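Local coordinates for LanC-like protein GCR2 (Arabidopsis thaliana, PDB 3T33) that belongs to the zinc-binding LanC-like family and may play a role in abscisic acid signalling, at residues 14-19 and 355-360; 87-92 and 134-139. All blocks are in the same frame, centred on the assembly; numbering follows the deposited sequence.

How the contacts relate
Both contacts belong to one all-alpha chain, without strands, that has the LanC-like fold, an alpha/alpha toroid of two concentric helix layers. Contact 2 joins helices 84-98 and 130-144, neighbours in the inner layer. Contact 1 is peripheral: the loop segment 14-19, ahead of helix 36-42, lies on helix 353-375 of the outer layer. Their centres are 32 Å apart on opposite sides of the chain's centre, and the nearest atoms stay about 16 Å apart. Along the chain contact 2 is nested within the span closed by contact 1, which brings the N-terminal region back to a late helix. Both lie away from the zinc ligands C288, C333 and H334.

Contact 1. Residues 14-19 and 355-360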
loop_
_atom_site.group_PDB
_atom_site.type_symbol
_atom_site.label_atom_id
_atom_site.label_comp_id
_atom_site.label_asym_id
_atom_site.label_seq_id
_atom_site.Cartn_x
_atom_site.Cartn_y
_atom_site.Cartn_z
ATOM N N GLU A 14 -5.297 -1.792 23.478
ATOM C CA GLU A 14 -6.261 -1.535 24.535
ATOM C C GLU A 14 -7.002 -0.204 24.288
ATOM O O GLU A 14 -7.819 0.245 25.122
ATOM C CB GLU A 14 -5.597 -1.510 25.932
ATOM C CG GLU A 14 -4.698 -2.719 26.357
ATOM C CD GLU A 14 -5.427 -4.079 26.561
ATOM O OE1 GLU A 14 -6.671 -4.170 26.409
ATOM O OE2 GLU A 14 -4.723 -5.078 26.862
ATOM N N MET A 15 -6.731 0.432 23.158
ATOM C CA MET A 15 -7.520 1.590 22.756
ATOM C C MET A 15 -9.045 1.308 22.754
ATOM O O MET A 15 -9.511 0.208 22.452
ATOM C CB MET A 15 -7.055 2.097 21.394
ATOM C CG MET A 15 -5.638 2.626 21.423
ATOM S SD MET A 15 -5.181 3.482 19.922
ATOM C CE MET A 15 -4.691 2.024 19.025
ATOM N N PRO A 16 -9.820 2.313 23.127
ATOM C CA PRO A 16 -11.282 2.204 23.242
ATOM C C PRO A 16 -11.949 1.929 21.909
ATOM O O PRO A 16 -11.579 2.538 20.883
ATOM C CB PRO A 16 -11.708 3.564 23.786
ATOM C CG PRO A 16 -10.491 4.439 23.733
ATOM C CD PRO A 16 -9.291 3.542 23.725
ATOM N N GLU A 17 -12.892 0.996 21.923
ATOM C CA GLU A 17 -13.697 0.687 20.763
ATOM C C GLU A 17 -14.495 1.909 20.346
ATOM O O GLU A 17 -14.828 2.788 21.151
ATOM C CB GLU A 17 -14.657 -0.470 21.030
ATOM C CG GLU A 17 -14.001 -1.843 21.301
ATOM C CD GLU A 17 -13.272 -2.465 20.079
ATOM O OE1 GLU A 17 -13.671 -2.178 18.918
ATOM O OE2 GLU A 17 -12.309 -3.253 20.294
ATOM N N PHE A 18 -14.814 1.958 19.069
ATOM C CA PHE A 18 -15.682 2.990 18.586
ATOM C C PHE A 18 -17.076 2.951 19.273
ATOM O O PHE A 18 -17.710 1.884 19.387
ATOM C CB PHE A 18 -15.807 2.860 17.069
ATOM C CG PHE A 18 -16.677 3.866 16.467
ATOM C CD1 PHE A 18 -16.294 5.203 16.441
ATOM C CD2 PHE A 18 -17.902 3.495 15.941
ATOM C CE1 PHE A 18 -17.101 6.159 15.890
ATOM C CE2 PHE A 18 -18.724 4.431 15.399
ATOM C CZ PHE A 18 -18.328 5.777 15.382
ATOM N N VAL A 19 -17.538 4.131 19.710
ATOM C CA VAL A 19 -18.909 4.324 20.267
ATOM C C VAL A 19 -19.853 5.071 19.259
ATOM O O VAL A 19 -19.688 6.275 19.030
ATOM C CB VAL A 19 -18.855 5.087 21.649
ATOM C CG1 VAL A 19 -20.252 5.277 22.247
ATOM C CG2 VAL A 19 -17.894 4.371 22.640
ATOM N N TYR A 355 -14.778 1.848 11.062
ATOM C CA TYR A 355 -13.563 1.590 10.293
ATOM C C TYR A 355 -12.712 2.840 10.192
ATOM O O TYR A 355 -11.513 2.764 10.435
ATOM C CB TYR A 355 -13.933 0.943 8.940
ATOM C CG TYR A 355 -14.450 -0.473 9.150
ATOM C CD1 TYR A 355 -13.694 -1.374 9.890
ATOM C CD2 TYR A 355 -15.675 -0.910 8.637
ATOM C CE1 TYR A 355 -14.115 -2.689 10.141
ATOM C CE2 TYR A 355 -16.132 -2.262 8.863
ATOM C CZ TYR A 355 -15.330 -3.121 9.624
ATOM O OH TYR A 355 -15.666 -4.432 9.885
ATOM N N LEU A 356 -13.306 4.002 9.919
ATOM C CA LEU A 356 -12.563 5.308 10.031
ATOM C C LEU A 356 -11.968 5.536 11.411
ATOM O O LEU A 356 -10.767 5.959 11.605
ATOM C CB LEU A 356 -13.481 6.488 9.820
ATOM C CG LEU A 356 -12.937 7.754 9.153
ATOM C CD1 LEU A 356 -13.665 8.977 9.656
ATOM C CD2 LEU A 356 -11.424 7.931 9.217
ATOM N N TYR A 357 -12.814 5.249 12.393
ATOM C CA TYR A 357 -12.344 5.346 13.747
ATOM C C TYR A 357 -11.122 4.447 13.998
ATOM O O TYR A 357 -10.192 4.819 14.710
ATOM C CB TYR A 357 -13.452 5.007 14.739
ATOM C CG TYR A 357 -12.899 4.963 16.094
ATOM C CD1 TYR A 357 -12.582 6.134 16.785
ATOM C CD2 TYR A 357 -12.578 3.765 16.662
ATOM C CE1 TYR A 357 -12.007 6.082 18.049
ATOM C CE2 TYR A 357 -12.008 3.715 17.857
ATOM C CZ TYR A 357 -11.736 4.862 18.567
ATOM O OH TYR A 357 -11.145 4.701 19.824
ATOM N N ARG A 358 -11.151 3.236 13.463
ATOM C CA ARG A 358 -10.026 2.339 13.630
ATOM C C ARG A 358 -8.748 2.854 12.960
ATOM O O ARG A 358 -7.691 2.725 13.539
ATOM C CB ARG A 358 -10.390 0.905 13.255
ATOM C CG ARG A 358 -11.226 0.233 14.353
ATOM C CD ARG A 358 -11.687 -1.148 13.916
ATOM N NE ARG A 358 -12.460 -1.767 14.980
ATOM C CZ ARG A 358 -12.836 -3.040 15.019
ATOM N NH1 ARG A 358 -12.516 -3.870 14.047
ATOM N NH2 ARG A 358 -13.555 -3.459 16.040
ATOM N N ALA A 359 -8.879 3.487 11.803
ATOM C CA ALA A 359 -7.730 4.073 11.104
ATOM C C ALA A 359 -7.298 5.272 11.934
ATOM O O ALA A 359 -6.123 5.505 12.164
ATOM C CB ALA A 359 -8.108 4.531 9.659
ATOM N N LYS A 360 -8.265 5.992 12.444
ATOM C CA LYS A 360 -7.941 7.139 13.297
ATOM C C LYS A 360 -7.163 6.715 14.552
ATOM O O LYS A 360 -6.199 7.365 14.963
ATOM C CB LYS A 360 -9.244 7.917 13.602
ATOM C CG LYS A 360 -9.255 8.890 14.705
ATOM C CD LYS A 360 -10.660 9.567 14.776
ATOM C CE LYS A 360 -10.646 10.811 15.692
ATOM N NZ LYS A 360 -12.026 11.160 16.095
HETATM O O HOH W 1 -13.974 -0.155 17.255
#
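P16, E17 and F18, part of the extended N-terminal region, pack on Y357 and R358 of helix 353-375 in the outer layer of the toroid. Y357 leans out with CG anti to its backbone N (chi1 173°) and crosses P16 at about a right angle. Its OH donates a hydrogen bond to P16 O; the modelled length of 2.4 Å is very short and doubtful in detail. F18 CA lies over one face of the tyrosine ring, and F18 CB comes to 3.4 Å from Y357 CD2. The F18 ring also touches P353 and K354 at the start of the helix; its CD1 is 3.3 Å from Y357 CB, and the two rings meet obliquely, planes 41° apart. Beside this apolar patch, E17 OE1 and R358 NH2 form a 3.2 Å salt bridge on the syn side of the carboxylate, whose plane is turned 70° from the guanidinium. A water in the guanidinium plane reinforces it: it donates to E17 OE1 at 2.6 Å and accepts from F18 N and R358 NE. Helix 308-324 supplies second partners, W322 NE1 for E17 OE2 and E319 for R358 NH1; the W322 ring also makes a cation-pi contact with R358. With polyproline II-like torsions from P16 to F18, this is an extended N-terminal segment lying against outer helices 353-375 and 308-324 of an alpha/alpha toroid.

Contact 2. Residues 87-92 and 134-139; sequences TAYLLF and CALGAV
The F92 ring carries L136 CD2 over one face, while V139 CG1 approaches its far end obliquely; the Y89 ring is met, also obliquely, by L136 CG. These residues join helices 84-98 and 130-144, two neighbouring inner-layer helices of the LanC-like alpha/alpha toroid. Segments 87-92 and 134-139 run in roughly the same direction, their axes 32° apart, as expected when the intervening helix 101-118 returns through the outer layer. The segment axes come no closer than 11.1 Å, and large side chains bridge the distance. L136 does most of this: its two methyls part, CD1 going to the A88-Y89 turn and CD2 to F92. CD1 lies 3.7 Å from A88 CB and equally close to the backbone N of Y89, so the leucine tip bears on the helix surface itself. CD2 makes a CH-pi contact, 4.3 Å from the F92 centroid and 27° off the ring normal, nearest the ring at CG. F92 and L136 slide past each other in opposite directions, each reaching towards the other's helix. F92 CG is anti to its backbone N (chi1 -171°), on the side facing helix 130-144; the ring crosses V139 at about a right angle. All five touching residues are buried, and the side chains meet through carbon atoms alone. Helix 174-188 continues the packing, F183 touching Y89 and L184 touching V139, and Y397 meets the Y89 ring. One turn beyond L136, V139 CG1 comes to 3.7 Å from F92 CZ, the outermost carbon of the ring.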
loop_
_atom_site.group_PDB
_atom_site.type_symbol
_atom_site.label_atom_id
_atom_site.label_comp_id
_atom_site.label_asym_id
_atom_site.label_seq_id
_atom_site.Cartn_x
_atom_site.Cartn_y
_atom_site.Cartn_z
ATOM N N THR A 87 10.661 9.250 -1.975
ATOM C CA THR A 87 10.569 10.655 -1.612
ATOM C C THR A 87 9.782 11.431 -2.633
ATOM O O THR A 87 8.889 12.206 -2.246
ATOM C CB THR A 87 11.993 11.243 -1.435
ATOM O OG1 THR A 87 12.621 10.548 -0.343
ATOM C CG2 THR A 87 11.951 12.710 -1.159
ATOM N N ALA A 88 10.061 11.213 -3.930
ATOM C CA ALA A 88 9.288 11.852 -4.953
ATOM C C ALA A 88 7.788 11.540 -4.801
ATOM O O ALA A 88 6.916 12.403 -5.004
ATOM C CB ALA A 88 9.783 11.386 -6.378
ATOM N N TYR A 89 7.471 10.292 -4.496
ATOM C CA TYR A 89 6.067 9.905 -4.388
ATOM C C TYR A 89 5.388 10.571 -3.214
ATOM O O TYR A 89 4.253 11.006 -3.287
ATOM C CB TYR A 89 5.933 8.352 -4.347
ATOM C CG TYR A 89 4.590 7.872 -4.823
ATOM C CD1 TYR A 89 3.868 8.532 -5.820
ATOM C CD2 TYR A 89 3.980 6.795 -4.195
ATOM C CE1 TYR A 89 2.578 8.077 -6.201
ATOM C CE2 TYR A 89 2.737 6.350 -4.564
ATOM C CZ TYR A 89 2.041 6.960 -5.563
ATOM O OH TYR A 89 0.780 6.407 -5.834
ATOM N N LEU A 90 6.106 10.672 -2.129
ATOM C CA LEU A 90 5.585 11.367 -0.946
ATOM C C LEU A 90 5.293 12.843 -1.299
ATOM O O LEU A 90 4.291 13.434 -0.837
ATOM C CB LEU A 90 6.573 11.229 0.207
ATOM C CG LEU A 90 6.234 12.165 1.413
ATOM C CD1 LEU A 90 4.857 11.834 2.036
ATOM C CD2 LEU A 90 7.377 12.104 2.479
ATOM N N LEU A 91 6.176 13.431 -2.131
ATOM C CA LEU A 91 6.060 14.816 -2.584
ATOM C C LEU A 91 4.908 14.973 -3.511
ATOM O O LEU A 91 4.172 15.990 -3.467
ATOM C CB LEU A 91 7.377 15.268 -3.252
ATOM C CG LEU A 91 8.403 15.706 -2.201
ATOM C CD1 LEU A 91 9.751 15.748 -2.828
ATOM C CD2 LEU A 91 8.031 17.095 -1.691
ATOM N N PHE A 92 4.757 13.982 -4.388
ATOM C CA PHE A 92 3.555 13.899 -5.229
ATOM C C PHE A 92 2.216 13.820 -4.394
ATOM O O PHE A 92 1.265 14.531 -4.675
ATOM C CB PHE A 92 3.656 12.724 -6.223
ATOM C CG PHE A 92 2.551 12.719 -7.238
ATOM C CD1 PHE A 92 2.482 13.702 -8.208
ATOM C CD2 PHE A 92 1.554 11.768 -7.198
ATOM C CE1 PHE A 92 1.419 13.749 -9.124
ATOM C CE2 PHE A 92 0.475 11.814 -8.117
ATOM C CZ PHE A 92 0.441 12.814 -9.094
ATOM N N CYS A 134 9.384 5.707 -14.300
ATOM C CA CYS A 134 8.759 6.235 -15.478
ATOM C C CYS A 134 7.317 6.592 -15.284
ATOM O O CYS A 134 6.826 7.521 -15.917
ATOM C CB CYS A 134 8.878 5.205 -16.604
ATOM S SG CYS A 134 10.646 4.945 -17.166
ATOM N N ALA A 135 6.572 5.823 -14.501
ATOM C CA ALA A 135 5.139 6.091 -14.445
ATOM C C ALA A 135 4.905 7.332 -13.599
ATOM O O ALA A 135 4.089 8.158 -13.963
ATOM C CB ALA A 135 4.365 4.889 -13.892
ATOM N N LEU A 136 5.666 7.516 -12.518
ATOM C CA LEU A 136 5.525 8.732 -11.725
ATOM C C LEU A 136 6.000 9.914 -12.541
ATOM O O LEU A 136 5.402 10.965 -12.577
ATOM C CB LEU A 136 6.363 8.656 -10.456
ATOM C CG LEU A 136 5.922 9.346 -9.163
ATOM C CD1 LEU A 136 7.037 9.661 -8.144
ATOM C CD2 LEU A 136 4.888 10.461 -9.284
ATOM N N GLY A 137 7.103 9.751 -13.224
ATOM C CA GLY A 137 7.623 10.841 -14.055
ATOM C C GLY A 137 6.537 11.335 -14.963
ATOM O O GLY A 137 6.297 12.542 -15.023
ATOM N N ALA A 138 5.895 10.402 -15.688
ATOM C CA ALA A 138 4.913 10.754 -16.699
ATOM C C ALA A 138 3.651 11.392 -16.082
ATOM O O ALA A 138 3.062 12.270 -16.649
ATOM C CB ALA A 138 4.508 9.485 -17.534
ATOM N N VAL A 139 3.273 10.943 -14.893
ATOM C CA VAL A 139 2.067 11.461 -14.240
ATOM C C VAL A 139 2.368 12.856 -13.689
ATOM O O VAL A 139 1.625 13.798 -13.919
ATOM C CB VAL A 139 1.524 10.444 -13.179
ATOM C CG1 VAL A 139 0.425 11.092 -12.353
ATOM C CG2 VAL A 139 0.971 9.165 -13.888
#